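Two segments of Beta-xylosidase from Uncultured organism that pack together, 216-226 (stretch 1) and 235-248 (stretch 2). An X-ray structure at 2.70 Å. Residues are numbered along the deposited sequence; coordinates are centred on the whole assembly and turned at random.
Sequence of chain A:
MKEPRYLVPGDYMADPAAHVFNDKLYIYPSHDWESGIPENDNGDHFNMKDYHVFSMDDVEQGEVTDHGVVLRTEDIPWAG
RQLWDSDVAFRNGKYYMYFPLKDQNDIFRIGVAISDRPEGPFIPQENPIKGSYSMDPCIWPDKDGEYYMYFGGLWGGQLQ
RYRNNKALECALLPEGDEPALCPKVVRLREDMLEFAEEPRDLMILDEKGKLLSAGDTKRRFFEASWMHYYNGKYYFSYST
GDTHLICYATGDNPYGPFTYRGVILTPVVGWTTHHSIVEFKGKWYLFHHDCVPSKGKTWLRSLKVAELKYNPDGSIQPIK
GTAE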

# COMPACT_ATOMS: atom_id res chain seq x y z
N ASP A 216 6.72 9.99 -27.49
CA ASP A 216 6.90 8.90 -28.44
C ASP A 216 5.99 7.73 -28.09
O ASP A 216 6.46 6.64 -27.77
CB ASP A 216 8.36 8.44 -28.44
CG ASP A 216 8.74 7.68 -29.69
OD1 ASP A 216 7.83 7.18 -30.39
OD2 ASP A 216 9.95 7.57 -29.98
N THR A 217 4.68 7.95 -28.19
CA THR A 217 3.69 6.96 -27.74
C THR A 217 3.62 5.71 -28.61
O THR A 217 2.90 4.77 -28.29
CB THR A 217 2.28 7.58 -27.63
OG1 THR A 217 1.85 8.03 -28.92
CG2 THR A 217 2.28 8.75 -26.66
N LYS A 218 4.36 5.71 -29.72
CA LYS A 218 4.37 4.55 -30.60
C LYS A 218 5.48 3.57 -30.24
O LYS A 218 5.54 2.45 -30.75
CB LYS A 218 4.49 4.98 -32.07
CG LYS A 218 3.15 5.07 -32.78
CD LYS A 218 3.27 5.72 -34.15
CE LYS A 218 3.22 7.24 -34.05
NZ LYS A 218 3.13 7.88 -35.39
N ARG A 219 6.36 3.99 -29.33
CA ARG A 219 7.49 3.16 -28.91
C ARG A 219 7.60 3.11 -27.39
O ARG A 219 8.13 2.15 -26.83
CB ARG A 219 8.79 3.69 -29.51
CG ARG A 219 8.82 3.68 -31.04
CD ARG A 219 9.69 4.80 -31.58
NE ARG A 219 11.12 4.50 -31.48
CZ ARG A 219 12.08 5.40 -31.61
NH1 ARG A 219 11.77 6.68 -31.82
NH2 ARG A 219 13.35 5.05 -31.52
N ARG A 220 7.09 4.14 -26.73
CA ARG A 220 7.11 4.25 -25.27
C ARG A 220 6.39 3.09 -24.59
O ARG A 220 5.36 2.63 -25.07
CB ARG A 220 6.49 5.59 -24.84
CG ARG A 220 5.95 5.62 -23.43
CD ARG A 220 4.49 6.05 -23.42
NE ARG A 220 3.65 5.14 -24.18
CZ ARG A 220 2.34 5.29 -24.36
NH1 ARG A 220 1.71 6.33 -23.81
NH2 ARG A 220 1.66 4.41 -25.07
N PHE A 221 6.95 2.61 -23.48
CA PHE A 221 6.33 1.53 -22.72
C PHE A 221 5.00 1.95 -22.10
O PHE A 221 4.89 3.05 -21.54
CB PHE A 221 7.28 1.04 -21.62
CG PHE A 221 6.68 -0.02 -20.74
CD1 PHE A 221 6.65 -1.34 -21.14
CD2 PHE A 221 6.14 0.32 -19.51
CE1 PHE A 221 6.09 -2.32 -20.33
CE2 PHE A 221 5.58 -0.66 -18.69
CZ PHE A 221 5.56 -1.98 -19.10
N PHE A 222 4.00 1.08 -22.21
CA PHE A 222 2.71 1.32 -21.59
C PHE A 222 2.38 0.21 -20.59
O PHE A 222 2.13 0.48 -19.42
CB PHE A 222 1.60 1.42 -22.65
CG PHE A 222 0.28 1.90 -22.10
CD1 PHE A 222 -0.02 3.26 -22.07
CD2 PHE A 222 -0.66 1.00 -21.63
CE1 PHE A 222 -1.24 3.70 -21.57
CE2 PHE A 222 -1.88 1.44 -21.13
CZ PHE A 222 -2.17 2.79 -21.10
N GLU A 223 2.40 -1.04 -21.06
CA GLU A 223 2.10 -2.19 -20.22
C GLU A 223 2.49 -3.50 -20.90
O GLU A 223 3.15 -3.49 -21.94
CB GLU A 223 0.60 -2.23 -19.88
CG GLU A 223 -0.29 -2.48 -21.09
CD GLU A 223 -1.75 -2.62 -20.72
OE1 GLU A 223 -2.12 -2.27 -19.58
OE2 GLU A 223 -2.53 -3.08 -21.58
N ALA A 224 2.08 -4.61 -20.30
CA ALA A 224 2.29 -5.95 -20.85
C ALA A 224 3.75 -6.33 -21.05
O ALA A 224 4.16 -6.70 -22.15
CB ALA A 224 1.51 -6.13 -22.16
N SER A 225 4.54 -6.25 -19.98
CA SER A 225 5.95 -6.64 -20.04
C SER A 225 6.11 -8.13 -20.32
O SER A 225 5.38 -8.96 -19.77
CB SER A 225 6.66 -6.29 -18.72
OG SER A 225 6.83 -4.89 -18.59
N TRP A 226 7.06 -8.47 -21.19
CA TRP A 226 7.40 -9.86 -21.44
C TRP A 226 8.86 -10.00 -21.87
O TRP A 226 9.40 -9.12 -22.54
CB TRP A 226 6.48 -10.47 -22.51
CG TRP A 226 6.68 -11.95 -22.68
CD1 TRP A 226 7.47 -12.56 -23.61
CD2 TRP A 226 6.09 -12.99 -21.90
NE1 TRP A 226 7.41 -13.93 -23.45
CE2 TRP A 226 6.57 -14.22 -22.41
CE3 TRP A 226 5.21 -13.01 -20.81
CZ2 TRP A 226 6.19 -15.44 -21.87
CZ3 TRP A 226 4.83 -14.23 -20.28
CH2 TRP A 226 5.32 -15.43 -20.81
N TYR A 235 14.98 -10.53 -25.56
CA TYR A 235 13.90 -9.84 -26.24
C TYR A 235 12.85 -9.35 -25.25
O TYR A 235 12.06 -10.14 -24.73
CB TYR A 235 13.24 -10.75 -27.28
CG TYR A 235 14.11 -11.06 -28.49
CD1 TYR A 235 14.04 -10.28 -29.64
CD2 TYR A 235 14.98 -12.14 -28.48
CE1 TYR A 235 14.82 -10.56 -30.74
CE2 TYR A 235 15.77 -12.42 -29.58
CZ TYR A 235 15.68 -11.63 -30.71
OH TYR A 235 16.47 -11.92 -31.80
N PHE A 236 12.84 -8.05 -24.99
CA PHE A 236 11.82 -7.46 -24.13
C PHE A 236 10.70 -6.86 -24.97
O PHE A 236 10.87 -5.81 -25.59
CB PHE A 236 12.43 -6.40 -23.22
CG PHE A 236 11.43 -5.73 -22.31
CD1 PHE A 236 10.99 -6.37 -21.16
CD2 PHE A 236 10.92 -4.48 -22.62
CE1 PHE A 236 10.07 -5.76 -20.33
CE2 PHE A 236 10.00 -3.87 -21.79
CZ PHE A 236 9.57 -4.51 -20.64
N SER A 237 9.56 -7.54 -24.98
CA SER A 237 8.40 -7.06 -25.72
C SER A 237 7.36 -6.47 -24.77
O SER A 237 7.37 -6.76 -23.57
CB SER A 237 7.79 -8.18 -26.56
OG SER A 237 7.45 -9.30 -25.75
N TYR A 238 6.48 -5.63 -25.31
CA TYR A 238 5.53 -4.89 -24.49
C TYR A 238 4.42 -4.26 -25.32
O TYR A 238 4.47 -4.27 -26.55
CB TYR A 238 6.26 -3.80 -23.70
CG TYR A 238 7.04 -2.83 -24.57
CD1 TYR A 238 6.49 -1.61 -24.94
CD2 TYR A 238 8.32 -3.14 -25.02
CE1 TYR A 238 7.19 -0.72 -25.74
CE2 TYR A 238 9.02 -2.26 -25.82
CZ TYR A 238 8.46 -1.05 -26.17
OH TYR A 238 9.16 -0.18 -26.96
N SER A 239 3.41 -3.72 -24.63
CA SER A 239 2.30 -3.03 -25.29
C SER A 239 2.48 -1.52 -25.19
O SER A 239 3.01 -1.01 -24.21
CB SER A 239 0.97 -3.44 -24.65
OG SER A 239 -0.08 -2.61 -25.10
N THR A 240 2.03 -0.81 -26.22
CA THR A 240 2.18 0.64 -26.26
C THR A 240 0.87 1.37 -25.98
O THR A 240 0.78 2.58 -26.12
CB THR A 240 2.73 1.12 -27.62
OG1 THR A 240 1.79 0.80 -28.65
CG2 THR A 240 4.06 0.45 -27.92
N GLY A 241 -0.15 0.61 -25.59
CA GLY A 241 -1.41 1.18 -25.14
C GLY A 241 -2.22 1.93 -26.17
O GLY A 241 -2.90 1.33 -27.00
N ASP A 242 -2.15 3.26 -26.12
CA ASP A 242 -3.00 4.11 -26.95
C ASP A 242 -2.60 4.14 -28.42
O ASP A 242 -3.26 4.80 -29.23
CB ASP A 242 -3.06 5.53 -26.38
CG ASP A 242 -1.69 6.18 -26.29
OD1 ASP A 242 -0.69 5.44 -26.20
OD2 ASP A 242 -1.63 7.43 -26.30
N THR A 243 -1.53 3.43 -28.77
CA THR A 243 -1.17 3.26 -30.18
C THR A 243 -1.38 1.81 -30.60
O THR A 243 -1.15 1.46 -31.76
CB THR A 243 0.28 3.71 -30.46
OG1 THR A 243 1.16 3.13 -29.50
CG2 THR A 243 0.39 5.22 -30.40
N HIS A 244 -1.82 0.99 -29.65
CA HIS A 244 -2.26 -0.37 -29.92
C HIS A 244 -1.20 -1.26 -30.58
O HIS A 244 -1.51 -2.08 -31.44
CB HIS A 244 -3.54 -0.36 -30.78
CG HIS A 244 -4.56 0.64 -30.33
ND1 HIS A 244 -4.45 1.99 -30.60
CD2 HIS A 244 -5.71 0.49 -29.64
CE1 HIS A 244 -5.49 2.62 -30.09
NE2 HIS A 244 -6.27 1.73 -29.50
N LEU A 245 0.05 -1.09 -30.16
CA LEU A 245 1.15 -1.86 -30.75
C LEU A 245 1.79 -2.80 -29.74
O LEU A 245 1.81 -2.53 -28.54
CB LEU A 245 2.23 -0.93 -31.29
CG LEU A 245 1.82 0.16 -32.28
CD1 LEU A 245 2.98 1.12 -32.50
CD2 LEU A 245 1.37 -0.45 -33.59
N ILE A 246 2.31 -3.92 -30.23
CA ILE A 246 3.18 -4.77 -29.44
C ILE A 246 4.59 -4.66 -30.01
O ILE A 246 4.92 -5.27 -31.03
CB ILE A 246 2.73 -6.25 -29.45
CG1 ILE A 246 1.37 -6.39 -28.77
CG2 ILE A 246 3.75 -7.13 -28.74
CD1 ILE A 246 1.40 -6.13 -27.28
N CYS A 247 5.42 -3.84 -29.36
CA CYS A 247 6.78 -3.62 -29.82
C CYS A 247 7.75 -4.54 -29.10
O CYS A 247 7.35 -5.34 -28.26
CB CYS A 247 7.18 -2.16 -29.60
SG CYS A 247 6.20 -0.96 -30.53
N TYR A 248 9.03 -4.45 -29.45
CA TYR A 248 10.05 -5.25 -28.79
C TYR A 248 11.42 -4.59 -28.84
O TYR A 248 11.73 -3.83 -29.76
CB TYR A 248 10.11 -6.66 -29.38
CG TYR A 248 10.85 -6.76 -30.70
CD1 TYR A 248 12.15 -7.27 -30.75
CD2 TYR A 248 10.26 -6.34 -31.88
CE1 TYR A 248 12.83 -7.36 -31.95
CE2 TYR A 248 10.93 -6.43 -33.09
CZ TYR A 248 12.21 -6.94 -33.12
OH TYR A 248 12.89 -7.03 -34.31

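The antiparallel pairing of strands 223-226 and 235-239 is broken by a beta bulge: Glu223 pairs with Ser239 and Trp226 with Ser237, so three steps along one strand match two along the other. Ala224 lies in the extra step with phi/psi of 60/55, a left-handed conformation, unusual for a residue with a CB, and its small side chain fits where CB packs 3.7 Å from Ser239 CB. On each side of the bulge the backbone closes a pair of hydrogen bonds. Ser239 N gives to Glu223 O at 2.7 Å and Glu223 N to Ser239 O at 3.2 Å; Trp226 N to Ser237 O and Ser237 N to Trp226 O are both 2.9 Å. Between them, Tyr238 CA makes a CA-H...O contact with Ala224 O at 3.3 Å. Phe222 N also donates to Ser239 O, at 3.1 Å, so that one carbonyl accepts two consecutive amides.

Side chains from the second strand reach the loop that precedes the first. Tyr238 is long enough for its OH to donate to Arg219 O at 2.6 Å, while its CB meets the edge of the buried Phe221 ring, 3.6 Å from CD1. Phe221 CE1 in turn lies 4.1 Å from Phe236 CZ, extending the apolar packing. The CA-to-CB bond of Phe222 points toward stretch 2, and the ring lays a face against Gly241, whose CA is 3.8 Å from the ring centroid. Glycine suits this spot twice over: its phi is positive, and a CB here would clash with Phe222 CG.

At the loop end, Thr243 OG1 donates to Thr217 O at 2.7 Å and accepts from Thr240 OG1 at 2.6 Å, linking the turn's own structure to the contact. Arg220 begins away from stretch 2 but curls back, forming a salt bridge from NH2 to Asp242 OD1 at 2.8 Å, although the modelled position of NH2 is less certain. Altogether 834 Å² is buried, counting both sides.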